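Trichomaglin (Trichosanthes lepiniana, PDB 1SGL) probably cleaves RNA, as an S-like ribonuclease of the T2 family. Local coordinates at residues A[86-89]-A[93-96]; A[100-105]-A[117-122]; A[128-133]-A[181-186]; A[166-171]-A[177-182]. All coordinates share one frame; numbering follows the deposited sequence.

Contact 1 of 4, residues A[86-89]-A[93-96]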
# COMPACT_ATOMS: atom_id res chain seq x y z
N LEU A 86 -3.38 -3.66 -17.52
CA LEU A 86 -2.22 -4.31 -16.91
C LEU A 86 -1.21 -3.20 -16.60
O LEU A 86 -1.26 -2.13 -17.20
CB LEU A 86 -1.60 -5.33 -17.86
CG LEU A 86 -2.40 -6.61 -18.14
CD1 LEU A 86 -1.66 -7.46 -19.16
CD2 LEU A 86 -2.60 -7.39 -16.85
N GLU A 87 -0.32 -3.46 -15.66
CA GLU A 87 0.67 -2.47 -15.26
C GLU A 87 1.97 -2.58 -16.06
O GLU A 87 2.45 -3.68 -16.33
CB GLU A 87 0.97 -2.61 -13.76
CG GLU A 87 -0.28 -2.75 -12.88
CD GLU A 87 -0.56 -1.51 -12.04
OE1 GLU A 87 -1.55 -1.52 -11.29
OE2 GLU A 87 0.21 -0.54 -12.14
N GLN A 88 2.52 -1.43 -16.42
CA GLN A 88 3.77 -1.38 -17.15
C GLN A 88 4.85 -1.90 -16.20
O GLN A 88 5.06 -1.33 -15.13
CB GLN A 88 4.08 0.07 -17.56
CG GLN A 88 5.37 0.22 -18.35
CD GLN A 88 5.31 -0.44 -19.71
OE1 GLN A 88 6.34 -0.63 -20.37
NE2 GLN A 88 4.10 -0.79 -20.15
N SER A 89 5.51 -2.99 -16.57
CA SER A 89 6.53 -3.58 -15.72
C SER A 89 7.92 -3.55 -16.36
O SER A 89 8.18 -2.75 -17.26
CB SER A 89 6.13 -5.02 -15.36
OG SER A 89 6.97 -5.55 -14.34
N ARG A 93 7.23 -5.30 -20.31
CA ARG A 93 6.32 -6.41 -20.07
C ARG A 93 5.10 -5.93 -19.28
O ARG A 93 5.24 -5.26 -18.27
CB ARG A 93 7.01 -7.52 -19.29
CG ARG A 93 8.08 -8.27 -20.05
CD ARG A 93 8.69 -9.38 -19.19
NE ARG A 93 9.60 -10.23 -19.95
CZ ARG A 93 9.23 -10.98 -20.99
NH1 ARG A 93 7.97 -10.99 -21.40
NH2 ARG A 93 10.13 -11.73 -21.62
N LYS A 94 3.92 -6.29 -19.77
CA LYS A 94 2.68 -5.93 -19.09
C LYS A 94 2.55 -6.94 -17.96
O LYS A 94 2.91 -8.11 -18.12
CB LYS A 94 1.49 -6.07 -20.04
CG LYS A 94 1.59 -5.21 -21.28
CD LYS A 94 1.58 -3.74 -20.92
CE LYS A 94 1.63 -2.88 -22.17
NZ LYS A 94 1.59 -1.43 -21.82
N GLU A 95 2.05 -6.50 -16.81
CA GLU A 95 1.92 -7.40 -15.67
C GLU A 95 0.79 -6.96 -14.75
O GLU A 95 0.34 -5.82 -14.81
CB GLU A 95 3.21 -7.41 -14.86
CG GLU A 95 4.37 -8.11 -15.53
CD GLU A 95 4.56 -9.51 -15.01
OE1 GLU A 95 3.54 -10.24 -14.91
OE2 GLU A 95 5.71 -9.89 -14.70
N ILE A 96 0.33 -7.88 -13.91
CA ILE A 96 -0.70 -7.55 -12.94
C ILE A 96 0.07 -6.90 -11.80
O ILE A 96 1.26 -7.18 -11.61
CB ILE A 96 -1.42 -8.80 -12.40
CG1 ILE A 96 -0.39 -9.86 -12.03
CG2 ILE A 96 -2.41 -9.31 -13.43
CD1 ILE A 96 -0.98 -11.10 -11.41
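Leu-86 lies across Lys-94 and Ile-96 at the open end of the hairpin. Leu-86 CB sits 3.6 Å from the carbonyl oxygen Glu-95 O. CG is anti to the carbonyl carbon (chi1 -70°), and this turns the two methyls toward the second segment. CD1 rests against Lys-94, with Leu-86 CD1 3.6 Å from Lys-94 CB. CD2 takes the other direction and meets the branch methyl of Ile-96, with Leu-86 CD2 3.9 Å from Ile-96 CG2. The leucine is exposed, so this is an apolar patch at the surface.

The backbones are joined by three hydrogen bonds. Glu-87 and Glu-95 form an antiparallel hydrogen-bonded pair: Glu-87 N reaches Glu-95 O at 2.6 Å, and Glu-95 N reaches Glu-87 O at 2.9 Å. Ser-89 N closes the turn end of the pairing on Arg-93 O at 2.8 Å. Between them, Gln-88 and Lys-94 are a non-hydrogen-bonded pair. Their side chains lie on one face, and those of Glu-87 and Glu-95 on the other.

On the glutamate side, Glu-95 CG packs on Ser-89 CB at 3.6 Å. Ser-89 OG is hydrogen-bonded to Glu-103 of helix 97-106. The carboxylate of Glu-87 leads away from the second strand and forms a salt bridge with Arg-83. Gln-88 O also accepts a bond from Gln-100 NE2. The arrangement is a small antiparallel beta hairpin at the protein surface, packed on helix 97-106.

Contact 2 of 4, residues A[100-105]-A[117-122]. With SO4 (sulfate ion), chain B.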
# COMPACT_ATOMS: atom_id res chain seq x y z
N GLN A 100 4.17 -6.69 -11.16
CA GLN A 100 4.93 -5.47 -11.34
C GLN A 100 5.67 -5.08 -10.06
O GLN A 100 6.85 -4.72 -10.12
CB GLN A 100 4.02 -4.32 -11.75
CG GLN A 100 4.76 -3.01 -11.86
CD GLN A 100 3.94 -1.85 -11.36
OE1 GLN A 100 3.40 -1.89 -10.25
NE2 GLN A 100 3.83 -0.80 -12.17
N GLN A 101 4.98 -5.14 -8.92
CA GLN A 101 5.60 -4.78 -7.65
C GLN A 101 6.76 -5.70 -7.33
O GLN A 101 7.81 -5.24 -6.88
CB GLN A 101 4.58 -4.82 -6.51
CG GLN A 101 3.60 -3.67 -6.55
CD GLN A 101 4.29 -2.33 -6.43
OE1 GLN A 101 4.98 -2.07 -5.46
NE2 GLN A 101 4.11 -1.48 -7.43
N TYR A 102 6.57 -6.99 -7.57
CA TYR A 102 7.63 -7.94 -7.30
C TYR A 102 8.87 -7.73 -8.19
O TYR A 102 9.99 -7.70 -7.69
CB TYR A 102 7.16 -9.38 -7.49
CG TYR A 102 8.32 -10.34 -7.37
CD1 TYR A 102 8.95 -10.53 -6.15
CD2 TYR A 102 8.85 -10.98 -8.50
CE1 TYR A 102 10.08 -11.32 -6.03
CE2 TYR A 102 9.99 -11.78 -8.40
CZ TYR A 102 10.60 -11.94 -7.16
OH TYR A 102 11.73 -12.71 -7.02
N GLU A 103 8.65 -7.61 -9.49
CA GLU A 103 9.76 -7.44 -10.42
C GLU A 103 10.47 -6.08 -10.27
O GLU A 103 11.69 -6.00 -10.24
CB GLU A 103 9.28 -7.59 -11.87
CG GLU A 103 8.70 -8.96 -12.22
CD GLU A 103 8.40 -9.09 -13.71
OE1 GLU A 103 7.88 -8.12 -14.31
OE2 GLU A 103 8.68 -10.17 -14.28
N LYS A 104 9.68 -5.02 -10.18
CA LYS A 104 10.24 -3.68 -10.06
C LYS A 104 10.91 -3.38 -8.71
O LYS A 104 11.91 -2.67 -8.67
CB LYS A 104 9.15 -2.65 -10.34
CG LYS A 104 9.66 -1.24 -10.57
CD LYS A 104 8.52 -0.29 -10.88
CE LYS A 104 9.02 1.13 -11.04
NZ LYS A 104 7.89 2.09 -11.23
N HIS A 105 10.37 -3.93 -7.62
CA HIS A 105 10.92 -3.64 -6.30
C HIS A 105 11.40 -4.83 -5.48
O HIS A 105 12.47 -4.77 -4.86
CB HIS A 105 9.90 -2.87 -5.48
CG HIS A 105 9.38 -1.63 -6.16
ND1 HIS A 105 10.21 -0.61 -6.56
CD2 HIS A 105 8.12 -1.26 -6.49
CE1 HIS A 105 9.48 0.34 -7.12
NE2 HIS A 105 8.21 -0.03 -7.09
N TRP A 117 7.77 -15.86 -3.17
CA TRP A 117 7.09 -16.36 -1.99
C TRP A 117 7.30 -15.50 -0.75
O TRP A 117 6.35 -15.02 -0.14
CB TRP A 117 7.52 -17.78 -1.68
CG TRP A 117 6.54 -18.48 -0.83
CD1 TRP A 117 5.30 -18.91 -1.19
CD2 TRP A 117 6.70 -18.82 0.55
NE1 TRP A 117 4.67 -19.49 -0.12
CE2 TRP A 117 5.50 -19.44 0.96
CE3 TRP A 117 7.73 -18.65 1.48
CZ2 TRP A 117 5.31 -19.90 2.27
CZ3 TRP A 117 7.54 -19.10 2.79
CH2 TRP A 117 6.33 -19.73 3.17
N ASN A 118 8.57 -15.33 -0.38
CA ASN A 118 8.95 -14.55 0.78
C ASN A 118 8.52 -13.09 0.66
O ASN A 118 8.20 -12.45 1.66
CB ASN A 118 10.47 -14.66 0.98
CG ASN A 118 10.93 -14.01 2.27
OD1 ASN A 118 10.38 -14.27 3.34
ND2 ASN A 118 11.96 -13.18 2.17
N TYR A 119 8.51 -12.57 -0.56
CA TYR A 119 8.11 -11.19 -0.78
C TYR A 119 6.64 -11.00 -0.41
O TYR A 119 6.30 -10.11 0.38
CB TYR A 119 8.33 -10.79 -2.23
CG TYR A 119 7.91 -9.38 -2.56
CD1 TYR A 119 8.58 -8.27 -2.01
CD2 TYR A 119 6.83 -9.14 -3.41
CE1 TYR A 119 8.18 -6.97 -2.32
CE2 TYR A 119 6.43 -7.85 -3.73
CZ TYR A 119 7.11 -6.77 -3.18
OH TYR A 119 6.69 -5.49 -3.52
N PHE A 120 5.76 -11.83 -0.96
CA PHE A 120 4.34 -11.72 -0.65
C PHE A 120 4.05 -12.10 0.78
O PHE A 120 3.21 -11.48 1.44
CB PHE A 120 3.52 -12.57 -1.62
CG PHE A 120 3.60 -12.09 -3.04
CD1 PHE A 120 3.13 -10.83 -3.38
CD2 PHE A 120 4.22 -12.86 -4.01
CE1 PHE A 120 3.27 -10.33 -4.67
CE2 PHE A 120 4.38 -12.37 -5.31
CZ PHE A 120 3.90 -11.11 -5.64
N LYS A 121 4.74 -13.13 1.27
CA LYS A 121 4.54 -13.57 2.64
C LYS A 121 4.89 -12.45 3.62
O LYS A 121 4.12 -12.16 4.53
CB LYS A 121 5.43 -14.77 2.94
CG LYS A 121 5.34 -15.26 4.37
CD LYS A 121 6.28 -16.43 4.59
CE LYS A 121 6.17 -16.97 6.00
NZ LYS A 121 7.07 -18.14 6.22
N LYS A 122 6.04 -11.83 3.43
CA LYS A 122 6.48 -10.75 4.31
C LYS A 122 5.59 -9.52 4.21
O LYS A 122 5.26 -8.90 5.22
CB LYS A 122 7.91 -10.33 3.98
CG LYS A 122 8.69 -9.94 5.22
CD LYS A 122 8.97 -11.19 6.05
CE LYS A 122 9.32 -10.86 7.48
NZ LYS A 122 8.16 -10.25 8.19
S SO4 B . 5.27 2.02 -8.04
O1 SO4 B . 5.67 3.14 -8.92
O2 SO4 B . 6.07 0.84 -8.39
O3 SO4 B . 3.84 1.73 -8.26
O4 SO4 B . 5.48 2.38 -6.63
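Tyr-102 and Tyr-119 mark the nearest backbone approach of the two helical segments, with 7.3 Å between their CA atoms. The segment axes come within 10.9 Å and cross at 113°. The gap is bridged by side chains, without a direct hydrogen bond.

The ring of Tyr-119 leaves its helix with CG anti to the backbone N (chi1 179°) and reaches over the first helix. Tyr-102 points an edge at its face in an offset edge-to-face pair. The centroids are 5.7 Å apart, and Tyr-102 CD1 lies 3.7 Å from Tyr-119 CD2. Farther out, Tyr-119 OH passes 3.7 Å from Gln-101 CB. The CZ end of Phe-120 meets Tyr-102 CB at 4.1 Å.

Tyr-119 OH is hydrogen-bonded to Leu-45 O. A phenylalanine here would probably leave that carbonyl without its phenol partner, and the ring less firmly placed over the first helix.

On helix 97-106 a sulfate is held by His-105 NE2, 2.7 Å from its O2, and by Gln-101 NE2, 3.2 Å from the same oxygen. Lys-104 adds a weak bond, and His-43 a further one. It is probably from the crystallisation liquor, but its place beside His-43 and His-105 is consistent with the phosphate-binding region of T2 ribonucleases.

Among its neighbours, Gln-101 touches His-43 and His-105 touches Arg-46, both on strand 40-47. Phe-120 also meets the ring of Trp-79, just past helix 72-78.

Contact 3 of 4, residues A[128-133]-A[181-186]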
# COMPACT_ATOMS: atom_id res chain seq x y z
N MET A 128 -0.87 -7.28 8.18
CA MET A 128 -1.74 -7.82 9.22
C MET A 128 -1.26 -7.55 10.63
O MET A 128 -2.06 -7.24 11.51
CB MET A 128 -1.94 -9.34 9.02
CG MET A 128 -2.66 -9.69 7.71
SD MET A 128 -2.88 -11.47 7.42
CE MET A 128 -1.18 -11.99 7.21
N LYS A 129 0.05 -7.64 10.85
CA LYS A 129 0.62 -7.41 12.17
C LYS A 129 0.53 -5.95 12.63
O LYS A 129 0.25 -5.68 13.80
CB LYS A 129 2.08 -7.87 12.22
CG LYS A 129 2.67 -7.76 13.61
CD LYS A 129 4.10 -8.26 13.66
CE LYS A 129 4.62 -8.21 15.10
NZ LYS A 129 6.07 -8.57 15.21
N TYR A 130 0.77 -5.02 11.71
CA TYR A 130 0.70 -3.60 12.02
C TYR A 130 -0.46 -3.05 11.21
O TYR A 130 -0.29 -2.21 10.34
CB TYR A 130 2.01 -2.90 11.64
CG TYR A 130 3.22 -3.49 12.33
CD1 TYR A 130 4.13 -4.27 11.63
CD2 TYR A 130 3.44 -3.27 13.69
CE1 TYR A 130 5.23 -4.83 12.27
CE2 TYR A 130 4.54 -3.83 14.34
CZ TYR A 130 5.43 -4.60 13.62
OH TYR A 130 6.53 -5.14 14.24
N ASN A 131 -1.66 -3.52 11.52
CA ASN A 131 -2.85 -3.14 10.78
C ASN A 131 -3.40 -1.74 11.06
O ASN A 131 -4.02 -1.49 12.10
CB ASN A 131 -3.95 -4.17 11.01
CG ASN A 131 -5.03 -4.09 9.98
OD1 ASN A 131 -5.64 -3.05 9.78
ND2 ASN A 131 -5.28 -5.20 9.29
N VAL A 132 -3.20 -0.85 10.10
CA VAL A 132 -3.68 0.51 10.25
C VAL A 132 -5.20 0.60 10.24
O VAL A 132 -5.77 1.43 10.93
CB VAL A 132 -3.10 1.44 9.16
CG1 VAL A 132 -1.57 1.39 9.21
CG2 VAL A 132 -3.61 1.03 7.79
N ASP A 133 -5.87 -0.27 9.48
CA ASP A 133 -7.33 -0.22 9.43
C ASP A 133 -7.92 -0.44 10.82
O ASP A 133 -8.84 0.28 11.24
CB ASP A 133 -7.88 -1.26 8.45
CG ASP A 133 -7.51 -0.94 7.00
OD1 ASP A 133 -7.80 0.18 6.54
OD2 ASP A 133 -6.93 -1.82 6.33
N LEU A 181 4.21 3.11 5.76
CA LEU A 181 4.88 2.78 7.01
C LEU A 181 6.32 2.43 6.65
O LEU A 181 6.59 1.85 5.60
CB LEU A 181 4.21 1.58 7.71
CG LEU A 181 2.76 1.72 8.18
CD1 LEU A 181 2.30 0.40 8.78
CD2 LEU A 181 2.65 2.83 9.21
N CYS A 182 7.24 2.80 7.53
CA CYS A 182 8.65 2.52 7.28
C CYS A 182 9.14 1.44 8.25
O CYS A 182 8.67 1.35 9.39
CB CYS A 182 9.44 3.84 7.39
SG CYS A 182 8.87 4.99 6.09
N PHE A 183 10.06 0.60 7.78
CA PHE A 183 10.61 -0.49 8.60
C PHE A 183 12.11 -0.65 8.36
O PHE A 183 12.61 -0.33 7.27
CB PHE A 183 9.94 -1.83 8.23
CG PHE A 183 8.45 -1.86 8.41
CD1 PHE A 183 7.60 -1.42 7.40
CD2 PHE A 183 7.89 -2.34 9.59
CE1 PHE A 183 6.21 -1.46 7.56
CE2 PHE A 183 6.51 -2.39 9.76
CZ PHE A 183 5.67 -1.95 8.74
N ASP A 184 12.85 -1.16 9.36
CA ASP A 184 14.28 -1.38 9.15
C ASP A 184 14.49 -2.78 8.55
O ASP A 184 13.51 -3.49 8.28
CB ASP A 184 15.09 -1.23 10.44
CG ASP A 184 14.65 -2.15 11.55
OD1 ASP A 184 14.16 -3.27 11.29
OD2 ASP A 184 14.81 -1.75 12.72
N LYS A 185 15.74 -3.15 8.31
CA LYS A 185 16.05 -4.46 7.73
C LYS A 185 15.49 -5.61 8.54
O LYS A 185 15.25 -6.68 8.00
CB LYS A 185 17.56 -4.65 7.59
CG LYS A 185 18.28 -3.62 6.75
CD LYS A 185 17.88 -3.70 5.30
CE LYS A 185 18.70 -2.73 4.46
NZ LYS A 185 20.15 -3.08 4.40
N ASP A 186 15.30 -5.40 9.84
CA ASP A 186 14.75 -6.44 10.71
C ASP A 186 13.22 -6.35 10.76
O ASP A 186 12.57 -7.00 11.57
CB ASP A 186 15.32 -6.32 12.13
CG ASP A 186 16.74 -6.85 12.23
OD1 ASP A 186 17.31 -6.79 13.34
OD2 ASP A 186 17.29 -7.32 11.21
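Tyr-130 and Phe-183 make the aromatic part of this contact. Their rings meet obliquely, with centroids 5.6 Å apart and planes at 47°. Tyr-130 CD1 comes to 3.6 Å from Phe-183 CE2, and it approaches Phe-183 at the ring edge. The two side chains run past each other in opposite directions. CG of Tyr-130 is anti to its carbonyl carbon (chi1 -58°), which sends the ring along the strand toward Phe-183. Lys-129 CG lies over the centre of one face of the Tyr-130 ring.

The aliphatic part is centred on Leu-181. Its CD1 lies 4.0 Å from Val-132 CG1 and also reaches the backbone of Tyr-130, 4.0 Å from Tyr-130 O. Leu-181, Phe-183 and Val-132 are all buried.

No hydrogen bond crosses between the segments. The polar groups have partners elsewhere. Asn-131 is the N-cap of the next helix, and its OD1 accepts from Lys-134 N. Asp-184 forms a salt bridge with Arg-190.

Pro-189 touches both aromatic side chains, and Leu-12 of strand 7-14 touches Val-132. The link between helices 116-129 and 132-139 is thus packed on the central antiparallel sheet, the helix-on-sheet layer of the alpha+beta fold of T2 ribonucleases.

Contact 4 of 4, residues A[166-171]-A[177-182]. With SO4 (sulfate ion), chain D.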
# COMPACT_ATOMS: atom_id res chain seq x y z
N PRO A 166 3.88 7.43 10.52
CA PRO A 166 3.66 7.09 9.11
C PRO A 166 3.81 8.34 8.24
O PRO A 166 3.96 9.44 8.74
CB PRO A 166 2.22 6.62 9.10
CG PRO A 166 1.58 7.61 10.03
CD PRO A 166 2.59 7.68 11.20
N LYS A 167 3.73 8.15 6.93
CA LYS A 167 3.82 9.22 5.96
C LYS A 167 2.47 9.27 5.24
O LYS A 167 2.04 8.29 4.63
CB LYS A 167 4.96 8.93 4.99
CG LYS A 167 5.11 9.93 3.86
CD LYS A 167 6.52 9.88 3.25
CE LYS A 167 6.90 8.48 2.79
NZ LYS A 167 8.22 8.45 2.10
N LEU A 168 1.77 10.40 5.32
CA LEU A 168 0.47 10.55 4.67
C LEU A 168 0.59 11.42 3.43
O LEU A 168 1.35 12.40 3.41
CB LEU A 168 -0.55 11.18 5.61
CG LEU A 168 -1.40 10.31 6.54
CD1 LEU A 168 -2.41 9.53 5.71
CD2 LEU A 168 -0.51 9.39 7.35
N ARG A 169 -0.17 11.07 2.40
CA ARG A 169 -0.17 11.81 1.15
C ARG A 169 -1.63 12.02 0.72
O ARG A 169 -2.40 11.06 0.66
CB ARG A 169 0.60 11.04 0.09
CG ARG A 169 1.02 11.90 -1.09
CD ARG A 169 2.47 11.59 -1.48
NE ARG A 169 3.00 12.55 -2.44
CZ ARG A 169 4.26 12.57 -2.87
NH1 ARG A 169 5.13 11.68 -2.41
NH2 ARG A 169 4.65 13.49 -3.74
N CYS A 170 -1.99 13.27 0.46
CA CYS A 170 -3.35 13.65 0.06
C CYS A 170 -3.36 14.24 -1.35
O CYS A 170 -2.32 14.67 -1.84
CB CYS A 170 -3.91 14.72 1.01
SG CYS A 170 -4.33 14.13 2.67
N ASP A 171 -4.52 14.24 -2.00
CA ASP A 171 -4.58 14.88 -3.31
C ASP A 171 -4.78 16.37 -3.00
O ASP A 171 -4.75 16.77 -1.83
CB ASP A 171 -5.71 14.31 -4.19
CG ASP A 171 -7.08 14.40 -3.54
OD1 ASP A 171 -7.29 15.24 -2.63
OD2 ASP A 171 -7.96 13.63 -3.96
N GLN A 177 -4.84 9.84 0.03
CA GLN A 177 -4.60 8.89 -1.05
C GLN A 177 -3.79 7.70 -0.61
O GLN A 177 -4.14 6.56 -0.91
CB GLN A 177 -3.85 9.54 -2.21
CG GLN A 177 -4.62 10.56 -3.00
CD GLN A 177 -3.80 11.12 -4.15
OE1 GLN A 177 -2.65 11.55 -3.96
NE2 GLN A 177 -4.37 11.13 -5.34
N LYS A 178 -2.70 7.96 0.10
CA LYS A 178 -1.81 6.91 0.52
C LYS A 178 -1.28 7.11 1.93
O LYS A 178 -1.20 8.23 2.43
CB LYS A 178 -0.62 6.86 -0.45
CG LYS A 178 -1.03 6.90 -1.91
CD LYS A 178 0.12 7.33 -2.84
CE LYS A 178 1.24 6.30 -2.91
NZ LYS A 178 1.96 6.14 -1.63
N LEU A 179 -0.91 6.01 2.56
CA LEU A 179 -0.35 6.03 3.89
C LEU A 179 0.77 5.01 3.83
O LEU A 179 0.54 3.86 3.45
CB LEU A 179 -1.40 5.63 4.94
CG LEU A 179 -0.92 5.70 6.39
CD1 LEU A 179 -2.13 5.78 7.33
CD2 LEU A 179 -0.06 4.49 6.72
N SER A 180 1.97 5.44 4.18
CA SER A 180 3.12 4.55 4.15
C SER A 180 3.74 4.33 5.52
O SER A 180 3.79 5.24 6.34
CB SER A 180 4.19 5.12 3.21
OG SER A 180 3.65 5.36 1.92
N LEU A 181 4.21 3.11 5.76
CA LEU A 181 4.88 2.78 7.01
C LEU A 181 6.32 2.43 6.65
O LEU A 181 6.59 1.85 5.60
CB LEU A 181 4.21 1.58 7.71
CG LEU A 181 2.76 1.72 8.18
CD1 LEU A 181 2.30 0.40 8.78
CD2 LEU A 181 2.65 2.83 9.21
N CYS A 182 7.24 2.80 7.53
CA CYS A 182 8.65 2.52 7.28
C CYS A 182 9.14 1.44 8.25
O CYS A 182 8.67 1.35 9.39
CB CYS A 182 9.44 3.84 7.39
SG CYS A 182 8.87 4.99 6.09
S SO4 D . 5.88 7.70 -0.70
O1 SO4 D . 5.59 8.07 -2.10
O2 SO4 D . 5.41 6.32 -0.45
O3 SO4 D . 5.18 8.64 0.20
O4 SO4 D . 7.34 7.77 -0.46
O HOH W 1 2.33 7.88 1.71
O HOH W 2 -6.75 11.72 -6.01
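Lys-167 and Ser-180 exchange two backbone hydrogen bonds, Lys-167 N to Ser-180 O and, at 2.9 Å, Ser-180 N to Lys-167 O. On the face that carries these two side chains, Lys-167 NZ holds a sulfate, 2.8 Å from its O4. The lysine chain bends at chi3 (55°), which brings NZ to the anion. A water joins Lys-167 O to Ser-180 OG. Arg-169 and Lys-178 turn their chains to this anion too, but stay farther off; Arg-46 is also bonded to it.

Arg-169 N donates to Lys-178 O. Arg-169 O accepts twice, from Gln-177 N at 2.8 Å and from Lys-178 N at 3.2 Å. Gln-177 and Lys-178 both face Arg-169, which makes a classic beta bulge in this antiparallel hairpin. The hairpin belongs to the main sheet, where strand 176-184 also pairs with strand 7-14.

At the bulge Gln-177 extends beside Asp-171, with Gln-177 NE2 3.6 Å from Asp-171 CB. Asp-171 OD1 accepts from Leu-175 N in the turn. An alanine in place of Gln-177 removes the amide beside Asp-171 CB and would probably open a gap there.

On the other face Leu-168 and Leu-179 cross at an angle, with Leu-168 CD2 3.8 Å from Leu-179 CG. Pro-166 CB touches two leucine methyls, 3.9 Å from Leu-179 CD2 and 3.8 Å from Leu-181 CD2. Val-158 of helix 151-162 touches Pro-166, Leu-179 and Leu-181.

From the N terminus, contact 1 comes first and closes a tight hairpin turn of three residues. Helix 97-106 follows directly, and contact 2 packs it on helix 116-129, closing an 11-residue loop between its segments. The two contacts touch through Ser-89 and Glu-103. Contact 3 begins at the end of helix 116-129 and closes a loop of 47 residues on strand 176-184. Contact 4, a short hairpin, starts within that loop and ends on the same strand, sharing Leu-181 and Cys-182. Val-132 of contact 3 also packs on Leu-179 of contact 4. Helix 116-129 thus connects the region of the small hairpin and helix 97-106 to the central sheet.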